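Local coordinates for putative acyl-CoA N-acyltransferase (Klebsiella pneumoniae subsp. pneumoniae, PDB 3LOD), which probably transfers an acyl group from acyl-coenzyme A to an acceptor, as a member of the GNAT acetyltransferase family, at residues 123-126 against 127-130. Numbering follows the deposited sequence.
Sequences IALY and TRNG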
ATOM      1  N   ILE A 123       2.233   7.701   7.527  1.00 22.04           N
ATOM      2  CA  ILE A 123       1.033   8.314   8.041  1.00 22.72           C
ATOM      3  C   ILE A 123       0.889   9.695   7.419  1.00 24.27           C
ATOM      4  O   ILE A 123      -0.211  10.099   7.032  1.00 25.17           O
ATOM      5  CB  ILE A 123       1.062   8.439   9.566  1.00 22.52           C
ATOM      6  CG1 ILE A 123       0.735   7.088  10.223  1.00 22.13           C
ATOM      7  CG2 ILE A 123       0.025   9.448  10.012  1.00 22.03           C
ATOM      8  CD1 ILE A 123       1.059   7.034  11.739  1.00 17.62           C
ATOM      9  N   ALA A 124       2.006  10.419   7.310  1.00 25.63           N
ATOM     10  CA  ALA A 124       1.975  11.757   6.713  1.00 25.38           C
ATOM     11  C   ALA A 124       1.678  11.689   5.218  1.00 25.43           C
ATOM     12  O   ALA A 124       1.008  12.565   4.694  1.00 25.26           O
ATOM     13  CB  ALA A 124       3.249  12.488   6.957  1.00 24.85           C
ATOM     14  N   LEU A 125       2.191  10.674   4.528  1.00 25.28           N
ATOM     15  CA  LEU A 125       1.884  10.547   3.110  1.00 25.86           C
ATOM     16  C   LEU A 125       0.357  10.400   2.926  1.00 26.87           C
ATOM     17  O   LEU A 125      -0.249  11.094   2.112  1.00 28.19           O
ATOM     18  CB  LEU A 125       2.615   9.374   2.512  1.00 25.76           C
ATOM     19  CG  LEU A 125       2.022   8.931   1.174  1.00 27.87           C
ATOM     20  CD1 LEU A 125       2.349   9.950   0.120  1.00 29.75           C
ATOM     21  CD2 LEU A 125       2.631   7.652   0.769  1.00 27.99           C
ATOM     22  N   TYR A 126      -0.291   9.552   3.711  1.00 26.77           N
ATOM     23  CA  TYR A 126      -1.704   9.381   3.510  1.00 27.34           C
ATOM     24  C   TYR A 126      -2.458  10.634   3.811  1.00 29.25           C
ATOM     25  O   TYR A 126      -3.380  10.947   3.071  1.00 31.29           O
ATOM     26  CB  TYR A 126      -2.256   8.235   4.335  1.00 26.11           C
ATOM     27  CG  TYR A 126      -1.536   6.940   4.061  1.00 21.89           C
ATOM     28  CD1 TYR A 126      -1.320   6.472   2.739  1.00 15.78           C
ATOM     29  CD2 TYR A 126      -1.081   6.172   5.110  1.00 18.63           C
ATOM     30  CE1 TYR A 126      -0.601   5.290   2.499  1.00 13.46           C
ATOM     31  CE2 TYR A 126      -0.390   4.979   4.885  1.00 13.78           C
ATOM     32  CZ  TYR A 126      -0.152   4.544   3.588  1.00 15.22           C
ATOM     33  OH  TYR A 126       0.531   3.312   3.440  1.00 19.27           O
ATOM     34  N   THR A 127      -2.101  11.321   4.898  1.00 30.60           N
ATOM     35  CA  THR A 127      -2.740  12.586   5.319  1.00 31.89           C
ATOM     36  C   THR A 127      -2.640  13.659   4.239  1.00 33.79           C
ATOM     37  O   THR A 127      -3.613  14.349   3.965  1.00 34.13           O
ATOM     38  CB  THR A 127      -2.108  13.147   6.623  1.00 31.74           C
ATOM     39  OG1 THR A 127      -1.887  12.067   7.536  1.00 32.69           O
ATOM     40  CG2 THR A 127      -2.990  14.209   7.288  1.00 27.86           C
ATOM     41  N   ARG A 128      -1.460  13.784   3.628  1.00 35.75           N
ATOM     42  CA  ARG A 128      -1.224  14.707   2.509  1.00 37.26           C
ATOM     43  C   ARG A 128      -2.138  14.396   1.318  1.00 37.79           C
ATOM     44  O   ARG A 128      -2.324  15.253   0.444  1.00 38.96           O
ATOM     45  CB  ARG A 128       0.241  14.638   2.034  1.00 37.94           C
ATOM     46  CG  ARG A 128       1.187  15.698   2.608  1.00 38.89           C
ATOM     47  CD  ARG A 128       2.603  15.552   2.031  1.00 41.95           C
ATOM     48  NE  ARG A 128       3.422  14.555   2.743  1.00 46.83           N
ATOM     49  CZ  ARG A 128       4.080  13.517   2.196  1.00 45.72           C
ATOM     50  NH1 ARG A 128       4.063  13.267   0.877  1.00 46.36           N
ATOM     51  NH2 ARG A 128       4.770  12.702   2.985  1.00 44.01           N
ATOM     52  N   ASN A 129      -2.711  13.188   1.273  1.00 37.55           N
ATOM     53  CA  ASN A 129      -3.575  12.796   0.143  1.00 36.78           C
ATOM     54  C   ASN A 129      -4.994  12.355   0.506  1.00 36.22           C
ATOM     55  O   ASN A 129      -5.592  11.491  -0.145  1.00 37.44           O
ATOM     56  CB  ASN A 129      -2.871  11.800  -0.778  1.00 36.28           C
ATOM     57  CG  ASN A 129      -1.524  12.320  -1.261  1.00 36.97           C
ATOM     58  OD1 ASN A 129      -0.471  11.945  -0.730  1.00 38.89           O
ATOM     59  ND2 ASN A 129      -1.548  13.213  -2.243  1.00 36.47           N
ATOM     60  N   GLY A 130      -5.530  12.958   1.548  1.00 34.98           N
ATOM     61  CA  GLY A 130      -6.942  12.874   1.795  1.00 32.49           C
ATOM     62  C   GLY A 130      -7.397  11.738   2.648  1.00 30.84           C
ATOM     63  O   GLY A 130      -8.585  11.597   2.837  1.00 31.07           O
TER
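Ile123 and Thr127, one turn apart near the end of helix 120-128, are joined twice through a single carbonyl. Ile123 O accepts the backbone N of Thr127 at 3.1 Å. The same oxygen also takes the hydroxyl OG1 of Thr127, at 2.6 Å, and the two donors come from opposite faces of the carbonyl plane. The hydroxyl can fold back in this way because OG1 sits anti to the carbonyl carbon of its own residue (chi1 -42°), beside the backbone N, and the hydroxyl bond holds the threonine side chain in that rotation.

Among the backbone bonds, regular helical pairing lasts one residue more, with Arg128 N on Ala124 O at 3.0 Å. It then tightens from an i to i-4 toward an i to i-3 pattern: Asn129 N keeps a weak bond to Leu125 O, 3.3 Å away, and makes a shorter one of 2.9 Å to Tyr126 O.

Side-chain packing is carried by Leu125 and Arg128, whose side chains cross at about a right angle. The arginine chain bends at chi3 (-84°) and returns along the helix, laying one guanidinium face over Leu125 CA, off-centre toward the rim, while NH1 comes to 3.8 Å from Leu125 CD1. NH1 also has a long, weak ion pair with Glu93. On the buried side, Tyr126 reaches Leu113 and Met149 of the sheet, and its ring meets that of Tyr131.

Gly130, at positive phi (90°), turns the chain out of the helix as the C' residue of a Schellman motif, with Tyr131 N returning to Tyr126 O and Gly130 N weakly to Thr127 O. This helix termination leads from helix 120-128 into strand 132-134 of the GNAT fold.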